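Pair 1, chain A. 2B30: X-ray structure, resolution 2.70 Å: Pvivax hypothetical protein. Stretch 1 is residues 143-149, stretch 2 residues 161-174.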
# COMPACT_ATOMS: atom_id res chain seq x y z
N SER A 143 23.46 10.79 4.13
CA SER A 143 24.39 10.60 5.24
C SER A 143 23.83 9.64 6.27
O SER A 143 22.60 9.52 6.43
CB SER A 143 24.67 11.92 5.95
OG SER A 143 25.16 12.90 5.05
N ASN A 144 24.73 8.97 6.98
CA ASN A 144 24.36 8.18 8.15
C ASN A 144 25.38 8.34 9.28
O ASN A 144 26.55 8.64 9.05
CB ASN A 144 24.13 6.72 7.77
CG ASN A 144 25.39 6.00 7.33
OD1 ASN A 144 26.27 5.74 8.14
ND2 ASN A 144 25.46 5.65 6.06
N TYR A 145 24.91 8.18 10.51
CA TYR A 145 25.71 8.52 11.68
C TYR A 145 25.60 7.46 12.75
O TYR A 145 24.56 6.85 12.91
CB TYR A 145 25.25 9.87 12.25
CG TYR A 145 24.98 10.92 11.19
CD1 TYR A 145 25.97 11.80 10.79
CD2 TYR A 145 23.72 11.02 10.60
CE1 TYR A 145 25.73 12.76 9.83
CE2 TYR A 145 23.48 11.98 9.63
CZ TYR A 145 24.49 12.84 9.25
OH TYR A 145 24.28 13.80 8.30
N VAL A 146 26.68 7.25 13.49
CA VAL A 146 26.66 6.37 14.66
C VAL A 146 27.30 7.06 15.86
O VAL A 146 27.94 8.11 15.75
CB VAL A 146 27.37 5.04 14.39
CG1 VAL A 146 26.67 4.27 13.27
CG2 VAL A 146 28.85 5.27 14.08
N THR A 147 27.13 6.44 17.02
CA THR A 147 27.57 7.04 18.27
C THR A 147 29.01 6.58 18.59
O THR A 147 29.43 5.50 18.17
CB THR A 147 26.53 6.73 19.37
OG1 THR A 147 26.55 7.76 20.36
CG2 THR A 147 26.78 5.41 19.99
N GLU A 148 29.78 7.43 19.30
CA GLU A 148 31.17 7.16 19.71
C GLU A 148 31.34 5.75 20.28
O GLU A 148 32.29 5.05 19.95
CB GLU A 148 31.63 8.18 20.77
N ASP A 149 30.38 5.36 21.12
CA ASP A 149 30.36 4.03 21.75
C ASP A 149 29.70 2.93 20.92
O ASP A 149 29.31 1.91 21.48
CB ASP A 149 29.64 4.13 23.11
CG ASP A 149 30.46 4.89 24.15
OD1 ASP A 149 31.37 4.28 24.74
OD2 ASP A 149 30.20 6.10 24.37
N SER A 161 29.77 -2.94 1.82
CA SER A 161 30.59 -2.20 0.84
C SER A 161 30.16 -0.74 0.63
O SER A 161 30.26 -0.21 -0.47
CB SER A 161 30.59 -2.92 -0.52
OG SER A 161 30.75 -4.32 -0.36
N GLU A 162 29.67 -0.12 1.70
CA GLU A 162 29.32 1.29 1.71
C GLU A 162 30.50 2.09 2.23
O GLU A 162 31.55 1.52 2.54
CB GLU A 162 28.10 1.54 2.60
CG GLU A 162 26.79 1.09 2.00
CD GLU A 162 25.57 1.78 2.63
OE1 GLU A 162 25.75 2.76 3.38
OE2 GLU A 162 24.43 1.33 2.36
N ASN A 163 30.32 3.41 2.31
CA ASN A 163 31.27 4.27 3.00
C ASN A 163 31.03 4.15 4.49
O ASN A 163 29.92 3.83 4.90
CB ASN A 163 31.13 5.73 2.56
CG ASN A 163 31.70 5.97 1.16
OD1 ASN A 163 32.57 6.82 0.97
ND2 ASN A 163 31.22 5.22 0.19
N ARG A 164 32.06 4.38 5.29
CA ARG A 164 31.96 4.30 6.75
C ARG A 164 30.99 5.36 7.32
O ARG A 164 30.91 6.47 6.81
CB ARG A 164 33.35 4.45 7.39
N SER A 165 30.27 5.00 8.37
CA SER A 165 29.38 5.94 9.04
C SER A 165 30.19 7.00 9.78
O SER A 165 31.28 6.71 10.27
CB SER A 165 28.48 5.22 10.07
OG SER A 165 27.69 4.21 9.47
N ILE A 166 29.63 8.21 9.90
CA ILE A 166 30.28 9.28 10.65
C ILE A 166 30.01 9.11 12.15
O ILE A 166 28.88 8.82 12.57
CB ILE A 166 29.80 10.68 10.22
CG1 ILE A 166 29.98 10.89 8.72
CG2 ILE A 166 30.57 11.75 10.99
CD1 ILE A 166 29.15 12.07 8.18
N ILE A 167 31.06 9.32 12.96
CA ILE A 167 31.00 9.05 14.39
C ILE A 167 30.92 10.34 15.17
O ILE A 167 31.62 11.31 14.88
CB ILE A 167 32.21 8.20 14.84
CG1 ILE A 167 32.19 6.84 14.13
CG2 ILE A 167 32.16 7.98 16.35
CD1 ILE A 167 33.51 6.07 14.20
N ILE A 168 30.05 10.36 16.17
CA ILE A 168 29.81 11.55 16.96
C ILE A 168 29.48 11.18 18.40
O ILE A 168 29.10 10.05 18.67
CB ILE A 168 28.68 12.41 16.35
CG1 ILE A 168 27.48 11.54 15.97
CG2 ILE A 168 29.18 13.16 15.13
CD1 ILE A 168 26.25 12.33 15.61
N ARG A 169 29.63 12.13 19.31
CA ARG A 169 29.33 11.88 20.71
C ARG A 169 27.83 11.63 20.85
O ARG A 169 27.03 12.13 20.05
CB ARG A 169 29.80 13.04 21.60
N HIS A 170 27.47 10.83 21.86
CA HIS A 170 26.08 10.49 22.15
C HIS A 170 25.24 11.74 22.33
O HIS A 170 24.17 11.85 21.73
CB HIS A 170 26.01 9.61 23.41
CG HIS A 170 24.66 9.02 23.68
ND1 HIS A 170 23.65 9.73 24.32
CD2 HIS A 170 24.16 7.79 23.44
CE1 HIS A 170 22.59 8.95 24.43
NE2 HIS A 170 22.87 7.77 23.91
N ASN A 171 25.71 12.70 23.14
CA ASN A 171 24.97 13.96 23.34
C ASN A 171 24.78 14.78 22.05
O ASN A 171 23.85 15.60 21.96
CB ASN A 171 25.59 14.83 24.45
CG ASN A 171 27.01 15.32 24.11
OD1 ASN A 171 27.47 15.21 22.98
ND2 ASN A 171 27.70 15.86 25.11
N GLU A 172 25.67 14.59 21.07
CA GLU A 172 25.55 15.24 19.76
C GLU A 172 24.46 14.56 18.93
O GLU A 172 23.70 15.22 18.22
CB GLU A 172 26.89 15.20 19.01
CG GLU A 172 27.96 16.15 19.58
CD GLU A 172 29.40 15.64 19.43
OE1 GLU A 172 29.71 14.83 18.51
OE2 GLU A 172 30.25 16.06 20.25
N MET A 173 24.37 13.24 19.03
CA MET A 173 23.36 12.47 18.30
C MET A 173 21.93 12.89 18.67
O MET A 173 21.07 13.03 17.78
CB MET A 173 23.53 10.96 18.54
CG MET A 173 22.80 10.09 17.53
SD MET A 173 23.72 9.90 15.98
CE MET A 173 22.94 11.13 14.96
N LEU A 174 21.68 13.11 19.96
CA LEU A 174 20.34 13.47 20.40
C LEU A 174 20.05 14.98 20.32
O LEU A 174 19.03 15.44 20.85
CB LEU A 174 19.98 12.85 21.76
CG LEU A 174 21.01 12.57 22.86
CD1 LEU A 174 21.43 13.85 23.58
CD2 LEU A 174 20.44 11.56 23.85

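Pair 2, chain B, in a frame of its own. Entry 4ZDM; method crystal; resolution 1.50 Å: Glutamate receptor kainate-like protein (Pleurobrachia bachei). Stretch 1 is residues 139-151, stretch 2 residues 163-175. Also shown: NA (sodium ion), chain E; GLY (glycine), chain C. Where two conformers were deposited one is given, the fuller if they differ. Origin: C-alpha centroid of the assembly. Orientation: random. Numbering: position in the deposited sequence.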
# COMPACT_ATOMS: atom_id res chain seq x y z
N TYR B 139 26.67 -32.10 21.35
CA TYR B 139 25.51 -31.42 20.80
C TYR B 139 25.90 -30.41 19.76
O TYR B 139 26.82 -29.63 19.96
CB TYR B 139 24.76 -30.70 21.90
CG TYR B 139 24.21 -31.61 22.94
CD1 TYR B 139 23.00 -32.25 22.75
CD2 TYR B 139 24.92 -31.85 24.11
CE1 TYR B 139 22.50 -33.12 23.72
CE2 TYR B 139 24.42 -32.70 25.08
CZ TYR B 139 23.22 -33.33 24.88
OH TYR B 139 22.74 -34.16 25.85
N GLN B 140 25.19 -30.46 18.63
CA GLN B 140 25.13 -29.34 17.71
C GLN B 140 24.17 -28.29 18.29
O GLN B 140 23.37 -28.58 19.17
CB GLN B 140 24.62 -29.75 16.34
CG GLN B 140 25.55 -30.68 15.58
CD GLN B 140 25.03 -30.94 14.19
OE1 GLN B 140 24.15 -31.78 14.01
NE2 GLN B 140 25.51 -30.18 13.21
N TRP B 141 24.27 -27.07 17.79
CA TRP B 141 23.24 -26.09 18.13
C TRP B 141 22.96 -25.21 16.92
O TRP B 141 23.74 -25.14 15.99
CB TRP B 141 23.66 -25.24 19.32
CG TRP B 141 24.89 -24.40 19.14
CD1 TRP B 141 24.91 -23.07 18.79
CD2 TRP B 141 26.26 -24.77 19.33
NE1 TRP B 141 26.19 -22.60 18.74
CE2 TRP B 141 27.04 -23.63 19.07
CE3 TRP B 141 26.90 -25.97 19.69
CZ2 TRP B 141 28.43 -23.65 19.15
CZ3 TRP B 141 28.28 -25.97 19.77
CH2 TRP B 141 29.02 -24.81 19.52
N GLY B 142 21.79 -24.56 16.94
CA GLY B 142 21.31 -23.82 15.81
C GLY B 142 20.47 -22.60 16.13
O GLY B 142 19.87 -22.51 17.19
N VAL B 143 20.44 -21.68 15.18
CA VAL B 143 19.62 -20.47 15.23
C VAL B 143 19.01 -20.26 13.85
O VAL B 143 19.58 -20.73 12.83
CB VAL B 143 20.43 -19.22 15.67
CG1 VAL B 143 20.93 -19.38 17.04
CG2 VAL B 143 21.55 -18.91 14.71
N VAL B 144 17.90 -19.54 13.78
CA VAL B 144 17.27 -19.17 12.51
C VAL B 144 17.98 -17.99 11.86
O VAL B 144 18.23 -16.98 12.51
CB VAL B 144 15.81 -18.81 12.68
CG1 VAL B 144 15.12 -18.60 11.37
CG2 VAL B 144 15.08 -19.88 13.45
N ASP B 145 18.26 -18.10 10.57
CA ASP B 145 18.81 -16.97 9.85
C ASP B 145 17.83 -15.82 9.82
O ASP B 145 16.63 -16.01 9.62
CB ASP B 145 19.16 -17.35 8.41
CG ASP B 145 19.65 -16.17 7.60
OD1 ASP B 145 20.84 -15.81 7.75
OD2 ASP B 145 18.85 -15.57 6.86
N SER B 146 18.36 -14.60 9.99
CA SER B 146 17.58 -13.36 9.84
C SER B 146 16.44 -13.28 10.83
O SER B 146 15.41 -12.65 10.57
CB SER B 146 17.07 -13.18 8.41
OG SER B 146 18.18 -13.01 7.51
N ARG B 147 16.64 -13.81 12.02
CA ARG B 147 15.70 -13.72 13.12
C ARG B 147 16.46 -13.16 14.33
O ARG B 147 17.67 -13.17 14.35
CB ARG B 147 15.09 -15.11 13.40
CG ARG B 147 13.96 -15.15 14.35
CD ARG B 147 13.57 -16.59 14.64
NE ARG B 147 12.66 -16.80 15.75
CZ ARG B 147 11.36 -16.77 15.66
NH1 ARG B 147 10.75 -16.39 14.54
NH2 ARG B 147 10.65 -17.06 16.75
N ASN B 148 15.74 -12.60 15.30
CA ASN B 148 16.39 -11.89 16.40
C ASN B 148 17.44 -12.64 17.23
O ASN B 148 18.46 -12.05 17.56
CB ASN B 148 15.28 -11.37 17.31
CG ASN B 148 15.79 -10.80 18.63
OD1 ASN B 148 16.43 -9.75 18.68
ND2 ASN B 148 15.47 -11.50 19.72
N PRO B 149 17.25 -13.93 17.57
CA PRO B 149 18.32 -14.56 18.35
C PRO B 149 19.70 -14.50 17.69
O PRO B 149 20.63 -14.14 18.39
CB PRO B 149 17.83 -16.01 18.54
CG PRO B 149 16.31 -15.84 18.48
CD PRO B 149 16.10 -14.85 17.40
N GLU B 150 19.81 -14.80 16.38
CA GLU B 150 21.08 -14.73 15.68
C GLU B 150 21.60 -13.30 15.77
O GLU B 150 22.77 -13.11 16.07
CB GLU B 150 20.92 -15.15 14.23
CG GLU B 150 22.22 -15.09 13.41
CD GLU B 150 21.99 -15.17 11.91
OE1 GLU B 150 21.12 -14.45 11.35
OE2 GLU B 150 22.70 -15.98 11.28
N LEU B 151 20.72 -12.33 15.50
CA LEU B 151 21.10 -10.91 15.43
C LEU B 151 21.63 -10.50 16.80
O LEU B 151 22.63 -9.80 16.89
CB LEU B 151 19.93 -10.01 15.01
CG LEU B 151 19.39 -9.79 13.59
CD1 LEU B 151 18.43 -8.53 13.57
CD2 LEU B 151 20.50 -9.62 12.59
N ARG B 163 30.46 -16.14 19.57
CA ARG B 163 30.98 -17.43 19.11
C ARG B 163 29.83 -18.44 18.98
O ARG B 163 29.81 -19.25 18.06
CB ARG B 163 32.05 -17.94 20.10
CG ARG B 163 32.70 -19.27 19.73
CD ARG B 163 34.06 -19.09 19.03
NE ARG B 163 34.45 -20.38 18.50
CZ ARG B 163 35.40 -21.16 19.02
NH1 ARG B 163 36.06 -20.77 20.08
NH2 ARG B 163 35.67 -22.31 18.48
N ILE B 164 28.89 -18.41 19.92
CA ILE B 164 27.68 -19.22 19.78
C ILE B 164 26.99 -18.96 18.42
O ILE B 164 26.58 -19.89 17.73
CB ILE B 164 26.74 -18.95 20.96
CG1 ILE B 164 27.30 -19.50 22.27
CG2 ILE B 164 25.34 -19.52 20.64
CD1 ILE B 164 27.18 -21.01 22.41
N ALA B 165 26.84 -17.70 18.00
CA ALA B 165 26.14 -17.44 16.75
C ALA B 165 26.98 -17.89 15.58
O ALA B 165 26.45 -18.43 14.61
CB ALA B 165 25.82 -15.97 16.63
N GLU B 166 28.29 -17.64 15.69
CA GLU B 166 29.26 -17.97 14.64
C GLU B 166 29.21 -19.45 14.30
O GLU B 166 29.10 -19.83 13.15
CB GLU B 166 30.68 -17.58 15.10
CG GLU B 166 31.84 -17.98 14.19
CD GLU B 166 33.25 -17.72 14.81
OE1 GLU B 166 33.41 -16.84 15.71
OE2 GLU B 166 34.20 -18.42 14.41
N ASP B 167 29.26 -20.27 15.33
CA ASP B 167 29.37 -21.72 15.14
C ASP B 167 28.03 -22.45 15.09
O ASP B 167 27.96 -23.66 14.87
CB ASP B 167 30.23 -22.30 16.23
CG ASP B 167 31.71 -21.91 16.07
OD1 ASP B 167 32.10 -21.51 14.97
OD2 ASP B 167 32.44 -21.99 17.05
N ALA B 168 26.94 -21.73 15.29
CA ALA B 168 25.64 -22.34 15.17
C ALA B 168 25.30 -22.80 13.74
O ALA B 168 25.66 -22.13 12.77
CB ALA B 168 24.56 -21.37 15.62
N VAL B 169 24.55 -23.89 13.64
CA VAL B 169 23.88 -24.25 12.42
C VAL B 169 22.90 -23.14 12.12
O VAL B 169 22.23 -22.69 13.05
CB VAL B 169 23.15 -25.58 12.56
CG1 VAL B 169 22.35 -25.90 11.32
CG2 VAL B 169 24.14 -26.74 12.83
N LYS B 170 22.81 -22.71 10.86
CA LYS B 170 21.81 -21.71 10.44
C LYS B 170 20.66 -22.39 9.73
O LYS B 170 20.85 -23.04 8.69
CB LYS B 170 22.44 -20.65 9.54
CG LYS B 170 23.67 -19.94 10.14
CD LYS B 170 23.47 -19.47 11.60
CE LYS B 170 24.62 -18.63 12.07
NZ LYS B 170 25.95 -19.38 12.11
N VAL B 171 19.48 -22.38 10.34
CA VAL B 171 18.30 -22.98 9.74
C VAL B 171 17.46 -21.91 9.07
O VAL B 171 17.56 -20.73 9.40
CB VAL B 171 17.45 -23.81 10.76
CG1 VAL B 171 18.23 -25.03 11.29
CG2 VAL B 171 16.95 -22.95 11.92
N GLY B 172 16.62 -22.31 8.13
CA GLY B 172 15.90 -21.36 7.31
C GLY B 172 14.60 -20.85 7.92
O GLY B 172 14.05 -19.86 7.45
N SER B 173 14.11 -21.53 8.95
CA SER B 173 12.85 -21.14 9.57
C SER B 173 12.80 -21.64 11.01
O SER B 173 13.51 -22.58 11.37
CB SER B 173 11.66 -21.68 8.80
OG SER B 173 11.60 -23.09 8.89
N TYR B 174 11.95 -21.01 11.80
CA TYR B 174 11.66 -21.43 13.16
C TYR B 174 11.20 -22.88 13.20
O TYR B 174 11.69 -23.68 14.00
CB TYR B 174 10.59 -20.50 13.71
CG TYR B 174 10.10 -20.72 15.08
CD1 TYR B 174 10.90 -20.41 16.17
CD2 TYR B 174 8.79 -21.05 15.32
CE1 TYR B 174 10.40 -20.51 17.45
CE2 TYR B 174 8.30 -21.11 16.60
CZ TYR B 174 9.12 -20.83 17.65
OH TYR B 174 8.63 -20.83 18.96
N GLY B 175 10.28 -23.22 12.29
CA GLY B 175 9.80 -24.59 12.22
C GLY B 175 10.89 -25.61 11.99
O GLY B 175 10.88 -26.70 12.56
NA NA E . 22.68 -16.66 9.04
N GLY C . 10.21 -12.70 16.96
CA GLY C . 11.30 -13.00 16.00
C GLY C . 11.99 -11.80 15.45
O GLY C . 13.00 -11.91 14.74
OXT GLY C . 11.54 -10.64 15.70
O HOH W 1 26.76 -26.53 15.99
O HOH W 2 15.90 -17.50 7.30
O HOH W 3 25.27 -16.16 8.82

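Where do the two contacts differ most sharply? They part at the position held by N144(A) in pair 1 and W141(B) in pair 2. Both side chains adopt a chi1 near +60° (p) and leave CA sideways, yet their ends come nearer to the other stretch. N144(A) is short and reaches the residue just before the second strand: S165(A) OG donates a very short hydrogen bond of 2.5 Å to N144(A) OD1. W141(B) reaches farther, to the helix that precedes its partner strand, where W141(B) NE1 donates to the backbone oxygen I164(B) O at 2.9 Å, at the edge of the indole and near its plane. A168(B), which superposes on S165(A), has no hydroxyl to offer; its methyl instead packs against the indole, with A168(B) CB 3.6 Å from W141(B) CD1. At the S165(A)/A168(B) position a hydroxyl hydrogen bond is matched by an apolar contact, while the indole makes its hydrogen bond farther back, to the helix.

What backbone do these side chains share? Each pair is built on two neighboring parallel strands, whose axes approach to 4.7 Å in both and are inclined by 40° in pair 1 and 38° in pair 2. Fourteen central residues superpose with an RMSD of 0.8 Å. The hydrogen-bond ladder is the same: I166(A) N to N144(A) O is 3.2 Å and V169(B) N to W141(B) O is 2.8 Å, while V146(A) N to I166(A) O is 2.9 Å and V143(B) N to V169(B) O is 3.0 Å. Two further rungs follow, in which I168(A) and V171(B) donate to V146(A) and V143(B), and then E148(A) N donates to I168(A) O at 2.8 Å and D145(B) N to V171(B) O at 3.0 Å.

How are the two faces of the sheet covered where the side chains differ? Y145(A) matches G142(B). The tyrosine lies on the same face as I166(A), bringing Y145(A) CE1 to 3.9 Å from I166(A) CD1, and Y145(A) CB also meets M173(A) CE at 3.8 Å. Glycine supplies none of this bulk. The CA-H...O contact is common to both, G142(B) CA to V169(B) O at 3.1 Å and Y145(A) CA to I166(A) O at 3.3 Å. On the face of V146(A) and V143(B) the valines nearly coincide, and their partners vary: V146(A) CG2 packs on I167(A) CG1 at 3.7 Å, whereas V143(B) CG2 touches the aliphatic K170(B) CD at the same 3.7 Å. The lysine then turns its charged end to its own stretch, where K170(B) NZ donates to A165(B) O at 2.7 Å and A168(B) O at 2.8 Å.

What happens at the last bridge? T147(A) and V144(B) superpose within 0.1 Å at CA. The side chains of T147(A) and I168(A) diverge, and T147(A) OG1 lies 3.3 Å from H170(A) CA, whereas V144(B) and V171(B) lie on one face of the sheet and V144(B) CG2 packs on V171(B) CG2 at 3.9 Å. In pair 2 the guanidinium of R147(B), which has no matched position, lies flat on Y174(B), centers 4.4 Å apart, with the bound glycine over its opposite face.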